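PDB 5N4B: prolyl oligopeptidase from Galerina marginata, which cleaves peptide bonds after proline, trimming a 35-residue precursor to a 25-residue intermediate that it then macrocyclises in the biosynthesis of amanitin toxins. Local coordinates for residues A[201-206]-A[218-223]; A[378-383]-A[461-466]; A[415-420]-A[433-438]. The protein carries 1 engineered substitution. All blocks are in the same frame, centred on the assembly; numbering follows the deposited sequence.

Interaction 1 of 3, residues A[201-206]-A[218-223]; sequences FKFSTI and QRYPAR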
# COMPACT_ATOMS: atom_id res chain seq x y z
N PHE A 201 -13.41 -0.99 14.25
CA PHE A 201 -13.34 -1.35 12.85
C PHE A 201 -11.89 -1.42 12.39
O PHE A 201 -11.09 -0.49 12.64
CB PHE A 201 -14.09 -0.28 12.04
CG PHE A 201 -13.88 -0.32 10.53
CD1 PHE A 201 -14.18 -1.44 9.82
CD2 PHE A 201 -13.45 0.80 9.85
CE1 PHE A 201 -13.98 -1.47 8.43
CE2 PHE A 201 -13.28 0.78 8.48
CZ PHE A 201 -13.56 -0.34 7.77
N LYS A 202 -11.54 -2.49 11.68
CA LYS A 202 -10.19 -2.63 11.17
C LYS A 202 -10.13 -3.75 10.14
O LYS A 202 -10.82 -4.76 10.27
CB LYS A 202 -9.22 -2.96 12.32
CG LYS A 202 -7.75 -2.67 12.10
CD LYS A 202 -6.95 -2.97 13.36
CE LYS A 202 -5.57 -2.44 13.24
NZ LYS A 202 -4.82 -2.55 14.55
N PHE A 203 -9.29 -3.55 9.12
CA PHE A 203 -8.88 -4.59 8.16
C PHE A 203 -10.00 -5.10 7.26
O PHE A 203 -9.94 -6.24 6.79
CB PHE A 203 -8.15 -5.76 8.83
CG PHE A 203 -6.85 -5.39 9.52
CD1 PHE A 203 -5.95 -4.54 8.93
CD2 PHE A 203 -6.54 -5.93 10.75
CE1 PHE A 203 -4.75 -4.24 9.58
CE2 PHE A 203 -5.33 -5.64 11.39
CZ PHE A 203 -4.46 -4.77 10.78
N SER A 204 -11.00 -4.29 6.96
CA SER A 204 -11.93 -4.62 5.88
C SER A 204 -12.39 -3.34 5.20
O SER A 204 -12.07 -2.24 5.64
CB SER A 204 -13.14 -5.45 6.34
OG SER A 204 -14.20 -4.65 6.90
N THR A 205 -13.11 -3.52 4.11
CA THR A 205 -13.86 -2.45 3.46
C THR A 205 -15.19 -2.23 4.19
O THR A 205 -15.59 -3.01 5.06
CB THR A 205 -14.10 -2.85 1.99
OG1 THR A 205 -14.62 -4.17 1.93
CG2 THR A 205 -12.79 -2.78 1.20
N ILE A 206 -15.89 -1.16 3.80
CA ILE A 206 -17.27 -0.91 4.19
C ILE A 206 -18.14 -1.30 3.01
O ILE A 206 -17.99 -0.73 1.92
CB ILE A 206 -17.48 0.57 4.55
CG1 ILE A 206 -16.65 0.97 5.77
CG2 ILE A 206 -18.94 0.90 4.73
CD1 ILE A 206 -16.59 2.40 6.04
N GLN A 218 -15.82 -5.21 9.30
CA GLN A 218 -15.11 -6.10 10.21
C GLN A 218 -14.75 -5.36 11.48
O GLN A 218 -14.20 -4.25 11.44
CB GLN A 218 -13.86 -6.66 9.57
CG GLN A 218 -13.10 -7.59 10.53
CD GLN A 218 -12.04 -8.34 9.80
OE1 GLN A 218 -12.18 -9.53 9.58
NE2 GLN A 218 -11.01 -7.65 9.34
N ARG A 219 -15.02 -5.97 12.61
CA ARG A 219 -14.57 -5.38 13.85
C ARG A 219 -13.97 -6.42 14.78
O ARG A 219 -14.03 -7.63 14.56
CB ARG A 219 -15.66 -4.65 14.58
CG ARG A 219 -16.79 -5.59 14.88
CD ARG A 219 -17.57 -5.15 16.06
NE ARG A 219 -16.81 -5.14 17.30
CZ ARG A 219 -17.35 -4.81 18.46
NH1 ARG A 219 -18.64 -4.47 18.51
NH2 ARG A 219 -16.59 -4.83 19.53
N TYR A 220 -13.35 -5.92 15.80
CA TYR A 220 -12.64 -6.70 16.79
C TYR A 220 -13.27 -6.56 18.16
O TYR A 220 -14.08 -5.66 18.37
CB TYR A 220 -11.18 -6.27 16.80
CG TYR A 220 -10.47 -6.80 15.59
CD1 TYR A 220 -9.86 -8.06 15.62
CD2 TYR A 220 -10.47 -6.11 14.39
CE1 TYR A 220 -9.21 -8.57 14.52
CE2 TYR A 220 -9.83 -6.64 13.28
CZ TYR A 220 -9.21 -7.86 13.36
OH TYR A 220 -8.59 -8.36 12.22
N PRO A 221 -12.91 -7.42 19.11
CA PRO A 221 -13.48 -7.28 20.45
C PRO A 221 -13.09 -5.96 21.06
O PRO A 221 -11.97 -5.47 20.86
CB PRO A 221 -12.86 -8.45 21.22
CG PRO A 221 -12.57 -9.49 20.13
CD PRO A 221 -12.15 -8.67 18.94
N ALA A 222 -14.04 -5.38 21.81
CA ALA A 222 -13.74 -4.17 22.55
C ALA A 222 -12.71 -4.51 23.60
O ALA A 222 -12.69 -5.62 24.13
CB ALA A 222 -15.02 -3.63 23.22
N ARG A 223 -11.79 -3.57 23.84
CA ARG A 223 -10.75 -3.77 24.82
C ARG A 223 -10.69 -2.52 25.68
O ARG A 223 -10.60 -1.40 25.15
CB ARG A 223 -9.40 -4.06 24.12
CG ARG A 223 -9.43 -5.40 23.33
CD ARG A 223 -8.11 -5.74 22.64
NE ARG A 223 -8.15 -6.93 21.78
CZ ARG A 223 -8.49 -6.94 20.48
NH1 ARG A 223 -8.86 -5.82 19.88
NH2 ARG A 223 -8.45 -8.09 19.78

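Interaction 2 of 3, residues A[378-383]-A[461-466]; sequences KRNVKD and STQVWY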
# COMPACT_ATOMS: atom_id res chain seq x y z
N LYS A 378 -1.69 -6.63 -16.78
CA LYS A 378 -0.35 -6.13 -16.48
C LYS A 378 0.63 -7.00 -17.27
O LYS A 378 0.81 -8.16 -16.93
CB LYS A 378 -0.08 -6.17 -14.98
CG LYS A 378 1.19 -5.44 -14.58
CD LYS A 378 1.51 -5.58 -13.12
CE LYS A 378 0.39 -5.01 -12.23
NZ LYS A 378 0.11 -3.58 -12.46
N ARG A 379 1.20 -6.46 -18.34
CA ARG A 379 2.09 -7.19 -19.22
C ARG A 379 3.46 -6.51 -19.12
O ARG A 379 3.58 -5.30 -19.40
CB ARG A 379 1.56 -7.14 -20.66
CG ARG A 379 2.42 -7.99 -21.59
CD ARG A 379 2.11 -7.72 -23.09
NE ARG A 379 0.69 -7.72 -23.22
CZ ARG A 379 -0.07 -8.81 -23.25
NH1 ARG A 379 0.47 -10.03 -23.22
NH2 ARG A 379 -1.40 -8.64 -23.32
N ASN A 380 4.48 -7.25 -18.71
CA ASN A 380 5.79 -6.66 -18.51
C ASN A 380 5.70 -5.46 -17.55
O ASN A 380 6.40 -4.46 -17.68
CB ASN A 380 6.49 -6.28 -19.82
CG ASN A 380 6.78 -7.43 -20.69
OD1 ASN A 380 6.47 -7.42 -21.90
ND2 ASN A 380 7.34 -8.42 -20.12
N VAL A 381 4.85 -5.58 -16.53
CA VAL A 381 4.69 -4.62 -15.45
C VAL A 381 4.11 -3.31 -15.92
O VAL A 381 4.21 -2.28 -15.22
CB VAL A 381 6.01 -4.43 -14.66
CG1 VAL A 381 5.69 -3.97 -13.22
CG2 VAL A 381 6.85 -5.68 -14.63
N LYS A 382 3.43 -3.32 -17.05
CA LYS A 382 2.81 -2.14 -17.61
C LYS A 382 1.35 -2.49 -17.94
O LYS A 382 1.07 -3.55 -18.52
CB LYS A 382 3.55 -1.71 -18.87
CG LYS A 382 5.01 -1.22 -18.55
CD LYS A 382 5.92 -1.08 -19.75
CE LYS A 382 6.41 -2.42 -20.24
NZ LYS A 382 7.16 -2.21 -21.47
N ASP A 383 0.44 -1.64 -17.54
CA ASP A 383 -0.97 -1.95 -17.62
C ASP A 383 -1.57 -1.63 -18.99
O ASP A 383 -1.25 -0.61 -19.62
CB ASP A 383 -1.73 -1.18 -16.53
CG ASP A 383 -1.49 -1.75 -15.14
OD1 ASP A 383 -1.00 -2.92 -14.98
OD2 ASP A 383 -1.89 -1.09 -14.14
N SER A 461 11.24 7.15 -19.04
CA SER A 461 11.35 5.86 -18.40
C SER A 461 11.52 4.80 -19.47
O SER A 461 10.88 4.85 -20.54
CB SER A 461 10.20 5.51 -17.49
OG SER A 461 9.03 5.28 -18.23
N THR A 462 12.37 3.85 -19.18
CA THR A 462 12.59 2.68 -20.05
C THR A 462 12.63 1.45 -19.16
O THR A 462 12.73 1.55 -17.94
CB THR A 462 13.89 2.72 -20.84
OG1 THR A 462 15.00 2.81 -19.92
CG2 THR A 462 13.90 3.92 -21.81
N GLN A 463 12.53 0.30 -19.76
CA GLN A 463 12.62 -0.96 -19.07
C GLN A 463 13.76 -1.76 -19.67
O GLN A 463 13.83 -1.94 -20.90
CB GLN A 463 11.29 -1.72 -19.18
CG GLN A 463 11.24 -3.01 -18.39
CD GLN A 463 9.86 -3.62 -18.51
OE1 GLN A 463 9.40 -3.94 -19.61
NE2 GLN A 463 9.20 -3.74 -17.40
N VAL A 464 14.65 -2.20 -18.81
CA VAL A 464 15.79 -3.03 -19.20
C VAL A 464 15.69 -4.37 -18.48
O VAL A 464 14.93 -4.54 -17.53
CB VAL A 464 17.13 -2.33 -18.90
CG1 VAL A 464 17.20 -1.03 -19.64
CG2 VAL A 464 17.34 -2.12 -17.43
N TRP A 465 16.42 -5.38 -18.96
CA TRP A 465 16.42 -6.69 -18.36
C TRP A 465 17.82 -7.05 -17.92
O TRP A 465 18.79 -6.78 -18.63
CB TRP A 465 15.88 -7.76 -19.33
CG TRP A 465 14.45 -7.57 -19.70
CD1 TRP A 465 13.95 -6.66 -20.58
CD2 TRP A 465 13.36 -8.31 -19.20
NE1 TRP A 465 12.59 -6.78 -20.62
CE2 TRP A 465 12.20 -7.81 -19.81
CE3 TRP A 465 13.25 -9.36 -18.31
CZ2 TRP A 465 10.92 -8.35 -19.52
CZ3 TRP A 465 12.03 -9.90 -18.04
CH2 TRP A 465 10.87 -9.39 -18.65
N TYR A 466 17.92 -7.64 -16.75
CA TYR A 466 19.19 -8.12 -16.19
C TYR A 466 19.01 -9.55 -15.72
O TYR A 466 17.91 -10.08 -15.65
CB TYR A 466 19.71 -7.21 -15.06
CG TYR A 466 18.88 -7.25 -13.80
CD1 TYR A 466 17.73 -6.48 -13.65
CD2 TYR A 466 19.26 -8.04 -12.73
CE1 TYR A 466 16.99 -6.52 -12.49
CE2 TYR A 466 18.51 -8.08 -11.58
CZ TYR A 466 17.40 -7.32 -11.46
OH TYR A 466 16.67 -7.37 -10.28

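Interaction 3 of 3, residues A[415-420]-A[433-438]; sequences THFFLT and YDFTAP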
# COMPACT_ATOMS: atom_id res chain seq x y z
N THR A 415 -23.92 4.11 -17.39
CA THR A 415 -23.53 4.04 -18.78
C THR A 415 -22.16 4.60 -19.08
O THR A 415 -21.87 4.90 -20.24
CB THR A 415 -24.53 4.79 -19.65
OG1 THR A 415 -24.62 6.15 -19.20
CG2 THR A 415 -25.92 4.09 -19.58
N HIS A 416 -21.31 4.76 -18.06
CA HIS A 416 -19.94 5.25 -18.22
C HIS A 416 -19.05 4.48 -17.26
O HIS A 416 -19.49 3.85 -16.31
CB HIS A 416 -19.82 6.77 -17.94
CG HIS A 416 -20.06 7.12 -16.53
ND1 HIS A 416 -21.32 7.37 -16.02
CD2 HIS A 416 -19.20 7.17 -15.48
CE1 HIS A 416 -21.21 7.58 -14.72
NE2 HIS A 416 -19.94 7.45 -14.37
N PHE A 417 -17.76 4.59 -17.51
CA PHE A 417 -16.74 4.25 -16.53
C PHE A 417 -15.57 5.21 -16.69
O PHE A 417 -15.43 5.90 -17.71
CB PHE A 417 -16.28 2.79 -16.62
CG PHE A 417 -15.67 2.37 -17.93
CD1 PHE A 417 -14.32 2.49 -18.13
CD2 PHE A 417 -16.46 1.80 -18.93
CE1 PHE A 417 -13.77 2.06 -19.37
CE2 PHE A 417 -15.91 1.39 -20.13
CZ PHE A 417 -14.57 1.53 -20.34
N PHE A 418 -14.70 5.23 -15.67
CA PHE A 418 -13.48 5.99 -15.70
C PHE A 418 -12.26 5.09 -15.56
O PHE A 418 -12.31 3.97 -15.03
CB PHE A 418 -13.40 7.02 -14.55
CG PHE A 418 -14.47 8.02 -14.59
CD1 PHE A 418 -14.41 9.08 -15.49
CD2 PHE A 418 -15.57 7.91 -13.76
CE1 PHE A 418 -15.43 9.99 -15.57
CE2 PHE A 418 -16.60 8.88 -13.84
CZ PHE A 418 -16.52 9.85 -14.75
N LEU A 419 -11.15 5.60 -16.08
CA LEU A 419 -9.82 5.05 -15.86
C LEU A 419 -8.96 6.11 -15.20
O LEU A 419 -8.95 7.28 -15.64
CB LEU A 419 -9.15 4.60 -17.14
CG LEU A 419 -9.91 3.65 -18.03
CD1 LEU A 419 -9.16 3.48 -19.37
CD2 LEU A 419 -10.14 2.36 -17.36
N THR A 420 -8.23 5.71 -14.17
CA THR A 420 -7.20 6.58 -13.59
C THR A 420 -5.84 6.04 -14.01
O THR A 420 -5.54 4.85 -13.83
CB THR A 420 -7.33 6.73 -12.09
OG1 THR A 420 -7.26 5.48 -11.46
CG2 THR A 420 -8.70 7.29 -11.75
N TYR A 433 -15.13 6.75 -20.47
CA TYR A 433 -15.76 5.99 -21.54
C TYR A 433 -17.26 6.14 -21.37
O TYR A 433 -17.81 5.75 -20.33
CB TYR A 433 -15.34 4.53 -21.52
CG TYR A 433 -15.79 3.75 -22.74
CD1 TYR A 433 -17.07 3.23 -22.81
CD2 TYR A 433 -14.95 3.55 -23.82
CE1 TYR A 433 -17.52 2.54 -23.92
CE2 TYR A 433 -15.39 2.85 -24.95
CZ TYR A 433 -16.66 2.35 -24.97
OH TYR A 433 -17.08 1.66 -26.08
N ASP A 434 -17.93 6.67 -22.40
CA ASP A 434 -19.37 6.96 -22.35
C ASP A 434 -20.07 6.10 -23.39
O ASP A 434 -19.96 6.37 -24.59
CB ASP A 434 -19.57 8.44 -22.64
CG ASP A 434 -21.03 8.86 -22.71
OD1 ASP A 434 -21.91 8.02 -22.43
OD2 ASP A 434 -21.25 10.06 -23.02
N PHE A 435 -20.81 5.07 -22.92
CA PHE A 435 -21.49 4.15 -23.83
C PHE A 435 -22.60 4.84 -24.62
O PHE A 435 -23.01 4.30 -25.63
CB PHE A 435 -22.09 2.96 -23.09
CG PHE A 435 -21.11 1.90 -22.67
CD1 PHE A 435 -20.81 0.85 -23.50
CD2 PHE A 435 -20.47 2.00 -21.45
CE1 PHE A 435 -19.90 -0.14 -23.09
CE2 PHE A 435 -19.55 1.02 -21.04
CZ PHE A 435 -19.29 -0.06 -21.87
N THR A 436 -23.11 5.98 -24.15
CA THR A 436 -24.19 6.67 -24.85
C THR A 436 -23.70 7.50 -26.03
O THR A 436 -24.53 7.95 -26.83
CB THR A 436 -25.03 7.57 -23.93
OG1 THR A 436 -24.32 8.76 -23.60
CG2 THR A 436 -25.44 6.89 -22.66
N ALA A 437 -22.40 7.70 -26.19
CA ALA A 437 -21.86 8.54 -27.25
C ALA A 437 -21.76 7.76 -28.56
O ALA A 437 -21.73 6.53 -28.56
CB ALA A 437 -20.47 9.02 -26.87
N PRO A 438 -21.65 8.47 -29.69
CA PRO A 438 -21.40 7.81 -30.96
C PRO A 438 -20.17 6.91 -30.91
O PRO A 438 -19.20 7.20 -30.20
CB PRO A 438 -21.21 8.97 -31.94
CG PRO A 438 -21.90 10.10 -31.33
CD PRO A 438 -21.74 9.93 -29.85
O HOH W 1 -22.74 8.07 -19.84

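Interaction 1 of 3, residues A[201-206]-A[218-223]
A loop that steps from one blade of the beta-propeller to the next is pinned here to the blade it enters, on the side of the propeller facing the catalytic domain. Residues 201-206 leave strand 198-201, one of the two outermost strands of its sheet, and meet the end of strand 214-219 of the following sheet. A single bridge pairs Phe201 with Arg219. Gln218 carries the contact from both its backbone and its side chain. Its carbonyl O accepts Lys202 N at 3.2 Å from above the carbonyl plane, and it also lies at the edge of the Phe201 ring, 3.2 Å from CD1. The side chain runs extended from a CG anti to the backbone N (chi1 179°). Its terminal NE2 returns a nearly straight bond to Lys202 O, 3.0 Å, in the amide plane and on a lone pair of the acceptor, while OE1 is held by Tyr263 N. Gln218 N gives a third bond, 2.9 Å to Ser204 OG, and this hydroxyl donates onward to Thr205 O at 2.8 Å, so its proton is committed. Phe203, at positive phi, turns the loop. Lys202 CG sits over the centre of one face of its ring, and Tyr220 OH meets the ring edge, 3.5 Å from CD2. The extended Lys202 chain ends in a salt bridge with Asp232, a hydrogen bond to Asp168 O and a cation-pi contact with Tyr169. With Phe203 meeting the ring of the active-site His699, this is a blade-to-blade connection of a prolyl oligopeptidase propeller, set against the charge relay system.

Interaction 2 of 3, residues A[378-383]-A[461-466]
The tip of a beta hairpin with a two-residue loop, a type I' turn from Arg379 to Lys382 joining two neighbouring strands of a propeller blade, reaches across to strand 459-467, an edge strand of the large mixed sheet of the catalytic domain. Asn380 and Val381 occupy the corners of the turn with positive phi, and its ends are closed by paired backbone bonds between Arg379 and Lys382. On the opposing strand, Gln463 does most of the touching. Its CG is anti to the backbone N (chi1 -175°) and the chain continues extended, pushing the amide straight out to the turn. There NE2 donates to Asn380 O over 2.9 Å. The bond is nearly straight at the hydrogen (166°) and lies close to the plane of the glutamine amide, but it arrives from above the carbonyl plane of Asn380. Gln463 OE1 turns to Lys382. Lys382, bent at chi3 (-77°), meets it tip to tip, and the NZ to OE1 bond of 3.4 Å is weak. Both ends of one amide are thus used against the turn. Beside it, the Asn380 amide stands at about a right angle to the indole of Trp465, with ND2 at the ring edge 3.6 Å from CZ2. Val381 crosses Gln463 with CG2 near NE2, and its side chain also touches Ser527 and Glu533. Behind the tip, Lys378 NZ binds the syn lone pair of Asp383 OD1 at 2.8 Å and forms a second salt bridge with Asp505. This contact lies at the interface between propeller and alpha/beta-hydrolase domain that defines the two-domain prolyl oligopeptidase fold, here in the closed form.

Interaction 3 of 3, residues A[415-420]-A[433-438]
One face of the Phe417 ring is covered by Tyr433 CB, which stands 3.5 Å from the ring centroid in a CH-pi contact, while Phe435 CE2 lies at the ring edge, 3.8 Å from Phe417 CE2. The Phe417 and Tyr433 rings are nearly parallel, 11° apart, but slid so that they barely overlap. Tyr433 CE1 sits over the centre of one face of Phe435, whose edge carries Thr415 O. Phe417 CG takes the crowded position between N and C (chi1 60°). The hairpin of strands 416-423 and 426-434, two adjacent strands of a propeller blade, provides the frame. Phe417 and Tyr433 form an antiparallel hydrogen-bonded pair, with Tyr433 N donating almost linearly to Phe417 O at 2.9 Å and Phe417 N returning a bond to Tyr433 O at 3.0 Å; His416 and Asp434 form the non-hydrogen-bonded one. Phe435 N binds Thr415 O, 2.9 Å, nearly along the C=O axis. A type I turn runs from Asp434 to Ala437, and Asp434 OD1 accepts Thr436 N from above the carboxylate plane, making an Asx turn, and Thr436 OG1 on its syn lone pair. A water donates to this oxygen at 2.7 Å and links it to Thr415 OG1.

How the interactions relate
From the N terminus the chain first makes interaction 1, closing a short loop that holds the blade-to-blade linker and the first strands of the next blade, beside the active site. It then winds through further blades to the hairpin 378-383, where interaction 2 opens. Before that long loop is completed, interaction 3 opens and closes within it, pairing two strands of the blade formed by residues 405-448; the chain then reaches 461-466 in the catalytic domain. Interaction 1 precedes the other two in series, and interaction 3 nests in interaction 2. Their nearest atoms approach to about 7 Å without touching. One contact stitches blade to blade, one works within a blade, and one spans the two domains.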